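Local coordinates for protein oxidized polyvinyl alcohol hydrolase (Pseudomonas sp. VM15C, PDB 3WWC) that hydrolyses beta-diketones such as 4,6-nonanedione and cleaves oxidized polyvinyl alcohol in the second step of polyvinyl alcohol degradation, at residues G175-G180 with H301-P306; G196-S201 with M250-G255; W65-G70 with V97-R102; S201-V206 with A273-S278. The protein carries 1 engineered substitution. All coordinates share one frame; numbering follows the deposited sequence.

In the fold
Contacts 1, 2 and 3 gather at neighbouring strands of one mixed sheet, and contact 4 lies where the chain leaves strand 196-200. Contact 1 holds the engineered Ala177 and His303; its centre is about 8 Å from that of contact 2, and the two are probably hydrogen-bonded, Ala177 N to Ile200 O at 3.0 Å. Contact 2 shares Ser201 with contact 4, which brings Tyr275 to the butanoic acid that contact 1 also touches, the centres of contacts 1 and 4 about 11 Å apart. Contact 3, centred about 13 Å from contact 1, brings Gly70, by nearest atoms, to about 5 Å from a bound butanoic acid. Contacts 3 and 4, about 20 Å apart between centres, do not touch.

Contact 1 of 4, residues G175-G180 with H301-P306; sequences GIASGG and HGHMWP. Engineered in segment 175-180: Ala177 (natural residue Ser). With BUA (butanoic acid), chain C.
Apolar packing between Ile176 and Trp305 joins the end of strand 170-176 to the loop that follows strand 292-298. CB of Ile176 lies 3.7 Å from CE3 of Trp305, and CG2 touches the same part of the indole. With CG1 anti to the backbone N (chi1 177°), the longer branch runs away from the ring until CD1 meets Met304 O at 3.4 Å. A branched aliphatic residue suits this place because its two arms serve two neighbours at once. The indole N-H, NE1, is bonded to OD1 of Asn314 of helix 310-322.

At the turn the backbone is tightly wound. Ala177, engineered from the natural serine, has a positive phi (63°) and is the N-cap of helix 178-189, the strand-turn-helix geometry of the nucleophile elbow in alpha/beta-hydrolases. Gly175 lacks a side chain where a CB would strike Gly179 O. The methyl of Ala177 is 3.3 Å from NE2 of His303.

Polar contacts converge on the butanoic acid. His303 NE2 donates to O2 over 3.0 Å at 149°, meeting it at the ring edge, close to the ring plane. O1 lies 3.1 Å from Ser178 N, a position consistent with an oxyanion hole. Ser71 OG also bonds the acid. On the far side of the imidazole, ND1 is bonded to Asp258.

With the natural serine at 177, this chemistry would be consistent with a Ser-His-Asp relay: Asp258 fixes the rotation of the imidazole, and NE2 faces both the nucleophile's place and the acid group.

Contact 2 of 4, residues G196-S201 with M250-G255; sequences GGLPIS and MTVWGG
Val252 N bonds Pro199 O at 3.2 Å, the donor tilted 25° from the carbonyl plane; the one aromatic ring, that of Trp253, whose side chain starts away from 196-201, has Gly255 N over the centre of one face and NE1 against CA of Arg276. The strands run parallel in the central sheet. Met250 N bonds Gly197 O nearly straight (172°), and Ser201 N bonds Val252 O at 2.9 Å.

Pro199 interrupts the ladder, having no N-H for Met250 O. That oxygen instead faces CD of the proline at 3.1 Å, CA of Leu198, and CD1 of Leu198 at 3.3 Å. With CG anti to its backbone N (chi1 179°), Leu198 sends CD1 across to CB, CG and SD of Met250 and to CG2 of Val252. Alongside, CG2 of Ile200 lies 3.9 Å from CB of Val252. These aliphatic residues suit a buried sheet face; Met250 continues under helix 310-322. Thr251 instead spends its hydroxyl on His294.

Beyond the last backbone bond, Ser201 OG and Gly254 N both donate to OD2 of Asp258, whose OD1 holds His303: the residues just past the two strand ends hold this carboxylate, consistent with placing the acid behind His303.

Contact 3 of 4, residues W65-G70 with V97-R102; sequences WVPMTG and VIAPVR
Trp65 and Val97 pair across the parallel first and last strands of a beta-alpha-beta unit (62-68, 75-80, 96-100) in the central sheet. Ile98 N bonds Trp65 O at 2.9 Å, and CD1 of Trp65 has CG2 of Val97 at its ring edge. Pro67 has no N-H for Ile98 O, which is buried and without a partner in the model; CA and the side chain of Val66 lie against it, CG1 at 3.3 Å. Pro100 likewise offers only CD to Pro67 O, and its CG meets CG of Met68. Pro100 packs on Phe153 of helix 148-160, and Pro67 on Asn78 of helix 75-80; compact apolar rings suit both places.

Past the strands the long, multiply donating side chain of Arg102 suits a place lined with backbone carbonyls. Its CB and CG carry the chain toward 65-70; CD then lies 3.7 Å from CG2 of Thr69. The bend at chi3 (-67°) turns the guanidinium so that the Thr69 methyl sits over one face, 3.5 Å from NE. At the tip NH1 stands 2.9 Å from Gly70 O and bonds weakly to Ser71 O, while NH2 bonds Arg112 O. An alanine here would probably leave the carbonyl of Arg112 without this donor and open a gap beside the Thr69 methyl. Where the two chains diverge, a water accepts from Thr69 N and donates to Pro100 O at 2.8 Å.

Contact 4 of 4, residues S201-V206 with A273-S278; sequences SGEWYV and ADYRPS. With BUA (butanoic acid), chain C.
Tyr275 presses its ring on the backbone of 201-203, the tight part of the contact. CD2 lies 3.1 Å from Ser201 O, while the peptide between Gly202 and Glu203 meets the ring at its edge, near the ring plane. An aromatic suits this place because its body packs on the chain while its hydroxyl extends to the butanoic acid; the OH to O2 bond is modelled at 2.4 Å, too short to be taken at face value. His303 stacks on the same ring.

Just as close is Ser278, whose OG, set between the backbone N and the carbonyl carbon (chi1 60°), donates to Gly202 O at 2.8 Å. CB of Ser278 rests 3.4 Å from Trp204 N, which suits a small residue.

Segment 273-278 is a strand-to-helix junction: Asp274, N-cap of helix 275-288, accepts from Arg276 N through OD1.

Packing is looser on the CG and OE1 side of Glu203, whose side chain crosses that of Tyr275 at about a right angle, CG 4.0 Å from CE2; OE1 is no nearer to CB of Ala273. A water links the segments, donating to OE1 at 2.7 Å and accepting from Asp274 N. The bend at chi2 (-72°) brings OE2 back to its own backbone and 3.5 Å from CB of Ser278. There it takes Trp204 N on its anti lone pair at 2.8 Å, and Tyr205 N from 45° above the carboxylate plane. An alanine here would probably leave both N-H groups and the water without this carboxylate as acceptor. Tyr205 touches a second butanoic acid.

Contact 1 of 4, residues G175-G180 with H301-P306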
# COMPACT_ATOMS: atom_id res chain seq x y z
N GLY A 175 2.66 -0.30 -2.59
CA GLY A 175 3.93 0.23 -2.08
C GLY A 175 4.61 -0.81 -1.23
O GLY A 175 4.09 -1.89 -1.01
N ILE A 176 5.81 -0.46 -0.80
CA ILE A 176 6.67 -1.34 -0.03
C ILE A 176 6.82 -0.88 1.42
O ILE A 176 6.92 0.31 1.69
CB ILE A 176 8.09 -1.42 -0.70
CG1 ILE A 176 9.03 -2.28 0.12
CG2 ILE A 176 8.75 -0.02 -0.82
CD1 ILE A 176 8.66 -3.74 0.13
N ALA A 177 6.74 -1.84 2.34
CA ALA A 177 7.03 -1.57 3.74
C ALA A 177 6.04 -0.58 4.29
O ALA A 177 4.85 -0.89 4.22
CB ALA A 177 8.49 -1.10 3.84
N SER A 178 6.44 0.59 4.80
CA SER A 178 5.44 1.54 5.30
C SER A 178 4.51 1.92 4.14
O SER A 178 3.35 2.23 4.41
CB SER A 178 6.15 2.76 5.89
OG SER A 178 5.22 3.69 6.42
N GLY A 179 5.01 1.92 2.90
CA GLY A 179 4.09 2.22 1.80
C GLY A 179 3.10 1.08 1.60
O GLY A 179 2.01 1.34 1.08
N GLY A 180 3.49 -0.15 1.92
CA GLY A 180 2.55 -1.27 1.87
C GLY A 180 1.52 -1.13 2.99
O GLY A 180 0.36 -1.47 2.79
N HIS A 301 12.90 -12.59 -1.41
CA HIS A 301 13.81 -11.47 -1.44
C HIS A 301 13.95 -10.66 -0.15
O HIS A 301 14.78 -9.74 -0.10
CB HIS A 301 13.37 -10.52 -2.52
CG HIS A 301 12.03 -9.90 -2.25
ND1 HIS A 301 10.86 -10.63 -2.29
CD2 HIS A 301 11.69 -8.66 -1.84
CE1 HIS A 301 9.85 -9.86 -1.90
NE2 HIS A 301 10.33 -8.67 -1.62
N GLY A 302 13.10 -10.94 0.84
CA GLY A 302 13.18 -10.23 2.10
C GLY A 302 12.27 -9.04 2.24
O GLY A 302 11.08 -9.05 1.82
N HIS A 303 12.79 -7.97 2.84
CA HIS A 303 12.01 -6.78 3.06
C HIS A 303 12.55 -5.63 2.23
O HIS A 303 13.31 -4.78 2.73
CB HIS A 303 12.05 -6.37 4.53
CG HIS A 303 11.00 -5.36 4.90
ND1 HIS A 303 9.65 -5.64 4.85
CD2 HIS A 303 11.11 -4.08 5.33
CE1 HIS A 303 8.97 -4.57 5.24
NE2 HIS A 303 9.83 -3.61 5.54
N MET A 304 12.21 -5.64 0.95
CA MET A 304 12.62 -4.61 0.00
C MET A 304 11.74 -4.82 -1.22
O MET A 304 10.96 -5.76 -1.24
CB MET A 304 14.10 -4.74 -0.38
CG MET A 304 14.47 -6.10 -0.79
SD MET A 304 16.31 -6.36 -0.77
CE MET A 304 16.88 -4.92 -1.26
N TRP A 305 11.80 -3.94 -2.18
CA TRP A 305 10.96 -4.15 -3.36
C TRP A 305 11.38 -5.48 -3.97
O TRP A 305 12.56 -5.80 -3.97
CB TRP A 305 11.22 -3.05 -4.38
CG TRP A 305 10.13 -2.98 -5.41
CD1 TRP A 305 10.01 -3.72 -6.59
CD2 TRP A 305 8.93 -2.23 -5.29
NE1 TRP A 305 8.81 -3.46 -7.17
CE2 TRP A 305 8.11 -2.56 -6.39
CE3 TRP A 305 8.46 -1.32 -4.34
CZ2 TRP A 305 6.83 -2.01 -6.58
CZ3 TRP A 305 7.21 -0.76 -4.51
CH2 TRP A 305 6.38 -1.12 -5.64
N PRO A 306 10.44 -6.24 -4.54
CA PRO A 306 10.71 -7.54 -5.19
C PRO A 306 11.99 -7.41 -6.01
O PRO A 306 12.11 -6.52 -6.86
CB PRO A 306 9.46 -7.72 -6.06
CG PRO A 306 8.38 -7.30 -5.02
CD PRO A 306 8.99 -5.97 -4.48
C1 BUA C . 7.27 -0.26 10.98
C2 BUA C . 7.83 -0.83 9.67
C3 BUA C . 7.80 0.26 8.60
C4 BUA C . 8.44 -0.23 7.30
O1 BUA C . 9.02 0.63 6.59
O2 BUA C . 8.28 -1.44 7.01

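Contact 2 of 4, residues G196-S201 with M250-G255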
# COMPACT_ATOMS: atom_id res chain seq x y z
N GLY A 196 -8.19 -1.42 -6.45
CA GLY A 196 -7.42 -2.50 -5.82
C GLY A 196 -6.04 -1.96 -5.45
O GLY A 196 -5.74 -0.78 -5.58
N GLY A 197 -5.16 -2.85 -5.01
CA GLY A 197 -3.85 -2.40 -4.59
C GLY A 197 -2.89 -3.54 -4.43
O GLY A 197 -3.23 -4.75 -4.49
N LEU A 198 -1.65 -3.13 -4.21
CA LEU A 198 -0.52 -4.04 -4.08
C LEU A 198 0.29 -3.76 -2.81
O LEU A 198 1.35 -3.06 -2.86
CB LEU A 198 0.36 -3.90 -5.34
CG LEU A 198 1.64 -4.75 -5.44
CD1 LEU A 198 1.29 -6.22 -5.47
CD2 LEU A 198 2.39 -4.39 -6.74
N PRO A 199 -0.20 -4.21 -1.64
CA PRO A 199 0.54 -3.99 -0.38
C PRO A 199 1.68 -5.01 -0.26
O PRO A 199 1.42 -6.18 -0.04
CB PRO A 199 -0.54 -4.16 0.70
CG PRO A 199 -1.58 -5.13 0.03
CD PRO A 199 -1.58 -4.74 -1.42
N ILE A 200 2.91 -4.56 -0.46
CA ILE A 200 4.09 -5.41 -0.41
C ILE A 200 4.74 -5.24 0.95
O ILE A 200 5.19 -4.14 1.30
CB ILE A 200 5.10 -5.02 -1.51
CG1 ILE A 200 4.44 -5.02 -2.89
CG2 ILE A 200 6.27 -6.01 -1.45
CD1 ILE A 200 5.42 -4.59 -4.04
N SER A 201 4.74 -6.33 1.71
CA SER A 201 5.36 -6.33 3.05
C SER A 201 4.91 -5.16 3.89
O SER A 201 5.74 -4.42 4.46
CB SER A 201 6.84 -6.33 2.89
OG SER A 201 7.23 -7.46 2.17
N MET A 250 -3.55 -7.66 -4.02
CA MET A 250 -2.43 -8.61 -4.14
C MET A 250 -1.44 -8.30 -3.01
O MET A 250 -0.77 -7.27 -3.05
CB MET A 250 -1.75 -8.45 -5.49
CG MET A 250 -0.65 -9.53 -5.65
SD MET A 250 0.22 -9.36 -7.27
CE MET A 250 -1.02 -10.01 -8.35
N THR A 251 -1.39 -9.19 -2.02
CA THR A 251 -0.49 -9.01 -0.87
C THR A 251 0.76 -9.81 -1.10
O THR A 251 0.67 -10.99 -1.47
CB THR A 251 -1.15 -9.49 0.39
OG1 THR A 251 -2.38 -8.76 0.60
CG2 THR A 251 -0.22 -9.29 1.59
N VAL A 252 1.93 -9.21 -0.90
CA VAL A 252 3.21 -9.93 -1.15
C VAL A 252 4.04 -10.04 0.12
O VAL A 252 4.24 -9.03 0.85
CB VAL A 252 4.04 -9.16 -2.19
CG1 VAL A 252 5.34 -9.92 -2.50
CG2 VAL A 252 3.21 -8.97 -3.48
N TRP A 253 4.48 -11.26 0.40
CA TRP A 253 5.36 -11.57 1.54
C TRP A 253 6.71 -11.95 0.96
O TRP A 253 6.78 -12.74 0.01
CB TRP A 253 4.80 -12.76 2.34
CG TRP A 253 5.68 -13.20 3.45
CD1 TRP A 253 6.08 -12.44 4.52
CD2 TRP A 253 6.20 -14.53 3.69
NE1 TRP A 253 6.79 -13.21 5.41
CE2 TRP A 253 6.88 -14.49 4.91
CE3 TRP A 253 6.16 -15.74 2.97
CZ2 TRP A 253 7.52 -15.63 5.46
CZ3 TRP A 253 6.78 -16.86 3.52
CH2 TRP A 253 7.45 -16.79 4.75
N GLY A 254 7.79 -11.41 1.55
CA GLY A 254 9.14 -11.62 1.06
C GLY A 254 9.90 -12.79 1.66
O GLY A 254 11.14 -12.89 1.48
N GLY A 255 9.19 -13.68 2.34
CA GLY A 255 9.84 -14.85 2.91
C GLY A 255 10.41 -14.72 4.30
O GLY A 255 10.18 -13.74 5.00

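Contact 3 of 4, residues W65-G70 with V97-R102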
# COMPACT_ATOMS: atom_id res chain seq x y z
N TRP A 65 -1.49 3.81 -11.67
CA TRP A 65 -0.65 3.17 -10.66
C TRP A 65 -0.14 4.27 -9.74
O TRP A 65 0.51 5.23 -10.20
CB TRP A 65 0.51 2.46 -11.37
CG TRP A 65 1.61 1.90 -10.46
CD1 TRP A 65 2.96 2.01 -10.68
CD2 TRP A 65 1.47 1.06 -9.29
NE1 TRP A 65 3.66 1.28 -9.73
CE2 TRP A 65 2.76 0.69 -8.87
CE3 TRP A 65 0.36 0.58 -8.56
CZ2 TRP A 65 3.00 -0.14 -7.76
CZ3 TRP A 65 0.58 -0.24 -7.45
CH2 TRP A 65 1.89 -0.59 -7.06
N VAL A 66 -0.37 4.12 -8.43
CA VAL A 66 0.06 5.08 -7.40
C VAL A 66 1.03 4.31 -6.50
O VAL A 66 0.62 3.67 -5.54
CB VAL A 66 -1.18 5.59 -6.59
CG1 VAL A 66 -0.77 6.48 -5.46
CG2 VAL A 66 -2.09 6.36 -7.55
N PRO A 67 2.34 4.36 -6.82
CA PRO A 67 3.34 3.65 -6.04
C PRO A 67 3.84 4.49 -4.88
O PRO A 67 4.03 5.72 -5.00
CB PRO A 67 4.45 3.41 -7.07
CG PRO A 67 4.38 4.67 -7.94
CD PRO A 67 2.91 4.88 -8.09
N MET A 68 4.06 3.81 -3.76
CA MET A 68 4.56 4.49 -2.56
C MET A 68 5.83 3.86 -2.06
O MET A 68 5.92 2.64 -1.92
CB MET A 68 3.51 4.43 -1.46
CG MET A 68 2.31 5.24 -1.86
SD MET A 68 0.93 5.11 -0.68
CE MET A 68 0.36 3.52 -1.01
N THR A 69 6.81 4.71 -1.74
CA THR A 69 8.04 4.23 -1.14
C THR A 69 7.81 3.88 0.33
O THR A 69 6.69 4.01 0.87
CB THR A 69 9.11 5.34 -1.29
OG1 THR A 69 10.39 4.76 -0.96
CG2 THR A 69 8.82 6.54 -0.37
N GLY A 70 8.89 3.44 0.97
CA GLY A 70 8.82 3.05 2.38
C GLY A 70 9.44 4.08 3.31
O GLY A 70 9.21 5.29 3.20
N VAL A 97 1.29 6.84 -14.04
CA VAL A 97 1.90 6.69 -12.71
C VAL A 97 1.80 8.02 -11.98
O VAL A 97 2.21 9.06 -12.49
CB VAL A 97 3.36 6.25 -12.86
CG1 VAL A 97 4.01 6.10 -11.47
CG2 VAL A 97 3.42 4.90 -13.59
N ILE A 98 1.20 8.00 -10.78
CA ILE A 98 0.97 9.23 -9.99
C ILE A 98 1.52 8.86 -8.62
O ILE A 98 0.88 8.12 -7.85
CB ILE A 98 -0.52 9.54 -9.93
CG1 ILE A 98 -1.12 9.61 -11.35
CG2 ILE A 98 -0.69 10.88 -9.21
CD1 ILE A 98 -2.65 9.78 -11.30
N ALA A 99 2.72 9.39 -8.30
CA ALA A 99 3.48 8.98 -7.12
C ALA A 99 3.54 10.06 -6.09
O ALA A 99 4.15 11.11 -6.32
CB ALA A 99 4.92 8.65 -7.58
N PRO A 100 2.95 9.84 -4.94
CA PRO A 100 2.95 10.87 -3.90
C PRO A 100 4.25 10.93 -3.13
O PRO A 100 4.90 9.92 -2.91
CB PRO A 100 1.81 10.43 -2.96
CG PRO A 100 1.86 8.86 -3.08
CD PRO A 100 2.12 8.65 -4.57
N VAL A 101 4.62 12.15 -2.72
CA VAL A 101 5.80 12.37 -1.86
C VAL A 101 5.29 12.32 -0.42
O VAL A 101 4.19 12.82 -0.11
CB VAL A 101 6.43 13.73 -2.19
CG1 VAL A 101 7.61 14.07 -1.24
CG2 VAL A 101 6.92 13.68 -3.65
N ARG A 102 6.08 11.75 0.48
CA ARG A 102 5.71 11.64 1.89
C ARG A 102 5.65 13.03 2.54
O ARG A 102 6.48 13.91 2.24
CB ARG A 102 6.75 10.76 2.63
CG ARG A 102 6.74 9.31 2.15
CD ARG A 102 7.92 8.48 2.69
NE ARG A 102 9.13 9.02 2.09
CZ ARG A 102 10.36 8.74 2.48
NH1 ARG A 102 10.58 7.86 3.46
NH2 ARG A 102 11.37 9.44 1.93
O HOH W 1 6.56 7.65 -2.84

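Contact 4 of 4, residues S201-V206 with A273-S278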
# COMPACT_ATOMS: atom_id res chain seq x y z
N SER A 201 4.74 -6.33 1.71
CA SER A 201 5.36 -6.33 3.05
C SER A 201 4.91 -5.16 3.89
O SER A 201 5.74 -4.42 4.46
CB SER A 201 6.84 -6.33 2.89
OG SER A 201 7.23 -7.46 2.17
N GLY A 202 3.60 -5.00 3.95
CA GLY A 202 3.01 -3.95 4.78
C GLY A 202 2.59 -4.50 6.13
O GLY A 202 2.35 -5.71 6.30
N GLU A 203 2.49 -3.60 7.09
CA GLU A 203 2.01 -4.00 8.41
C GLU A 203 0.48 -3.99 8.45
O GLU A 203 -0.22 -3.40 7.58
CB GLU A 203 2.52 -3.03 9.51
CG GLU A 203 3.68 -3.57 10.39
CD GLU A 203 3.23 -4.64 11.37
OE1 GLU A 203 4.06 -4.98 12.22
OE2 GLU A 203 2.08 -5.15 11.32
N TRP A 204 -0.03 -4.65 9.48
CA TRP A 204 -1.46 -4.68 9.83
C TRP A 204 -1.60 -4.09 11.26
O TRP A 204 -2.68 -3.61 11.62
CB TRP A 204 -1.99 -6.13 9.86
CG TRP A 204 -3.50 -6.22 9.70
CD1 TRP A 204 -4.43 -6.54 10.68
CD2 TRP A 204 -4.25 -6.00 8.50
NE1 TRP A 204 -5.70 -6.53 10.15
CE2 TRP A 204 -5.62 -6.21 8.80
CE3 TRP A 204 -3.89 -5.65 7.17
CZ2 TRP A 204 -6.64 -6.08 7.84
CZ3 TRP A 204 -4.90 -5.52 6.21
CH2 TRP A 204 -6.26 -5.74 6.53
N TYR A 205 -0.54 -4.15 12.05
CA TYR A 205 -0.52 -3.68 13.47
C TYR A 205 -1.64 -4.39 14.22
O TYR A 205 -2.55 -3.77 14.83
CB TYR A 205 -0.71 -2.19 13.57
CG TYR A 205 0.32 -1.37 12.84
CD1 TYR A 205 1.69 -1.49 13.12
CD2 TYR A 205 -0.09 -0.39 11.94
CE1 TYR A 205 2.61 -0.62 12.54
CE2 TYR A 205 0.82 0.49 11.36
CZ TYR A 205 2.16 0.37 11.67
OH TYR A 205 3.07 1.29 11.16
N VAL A 206 -1.57 -5.71 14.20
CA VAL A 206 -2.61 -6.54 14.81
C VAL A 206 -2.93 -6.14 16.25
O VAL A 206 -2.01 -5.89 17.07
CB VAL A 206 -2.16 -8.00 14.76
CG1 VAL A 206 -3.10 -8.90 15.64
CG2 VAL A 206 -2.28 -8.48 13.33
N ALA A 273 9.40 -5.36 13.40
CA ALA A 273 8.31 -5.78 12.54
C ALA A 273 8.63 -7.10 11.86
O ALA A 273 9.76 -7.31 11.42
CB ALA A 273 8.01 -4.73 11.50
N ASP A 274 7.62 -7.96 11.79
CA ASP A 274 7.74 -9.25 11.13
C ASP A 274 6.55 -9.25 10.17
O ASP A 274 5.40 -9.18 10.59
CB ASP A 274 7.59 -10.37 12.17
CG ASP A 274 7.66 -11.75 11.55
OD1 ASP A 274 7.48 -11.87 10.30
OD2 ASP A 274 7.90 -12.74 12.30
N TYR A 275 6.83 -9.37 8.87
CA TYR A 275 5.70 -9.26 7.92
C TYR A 275 4.98 -10.55 7.59
O TYR A 275 4.01 -10.58 6.83
CB TYR A 275 6.18 -8.49 6.67
CG TYR A 275 6.68 -7.11 7.08
CD1 TYR A 275 8.01 -6.92 7.46
CD2 TYR A 275 5.80 -6.03 7.14
CE1 TYR A 275 8.47 -5.68 7.89
CE2 TYR A 275 6.24 -4.79 7.58
CZ TYR A 275 7.56 -4.64 7.95
OH TYR A 275 8.01 -3.42 8.39
N ARG A 276 5.38 -11.64 8.22
CA ARG A 276 4.63 -12.88 8.03
C ARG A 276 3.21 -12.71 8.67
O ARG A 276 2.20 -12.93 8.01
CB ARG A 276 5.43 -14.05 8.69
CG ARG A 276 4.66 -15.39 8.63
CD ARG A 276 5.24 -16.42 9.66
NE ARG A 276 6.67 -16.57 9.46
CZ ARG A 276 7.23 -17.48 8.68
NH1 ARG A 276 6.47 -18.37 8.03
NH2 ARG A 276 8.52 -17.46 8.47
N PRO A 277 3.12 -12.31 9.96
CA PRO A 277 1.76 -12.16 10.48
C PRO A 277 0.91 -11.07 9.81
O PRO A 277 -0.31 -11.21 9.73
CB PRO A 277 1.96 -11.88 11.97
CG PRO A 277 3.32 -11.32 12.07
CD PRO A 277 4.12 -12.14 11.03
N SER A 278 1.55 -9.99 9.37
CA SER A 278 0.78 -8.91 8.77
C SER A 278 0.31 -9.22 7.37
O SER A 278 -0.81 -8.83 7.02
CB SER A 278 1.56 -7.61 8.82
OG SER A 278 2.76 -7.74 8.12
C1 BUA C . 7.27 -0.26 10.98
C2 BUA C . 7.83 -0.83 9.67
C3 BUA C . 7.80 0.26 8.60
C4 BUA C . 8.44 -0.23 7.30
O1 BUA C . 9.02 0.63 6.59
O2 BUA C . 8.28 -1.44 7.01
O HOH W 2 4.96 -7.44 12.80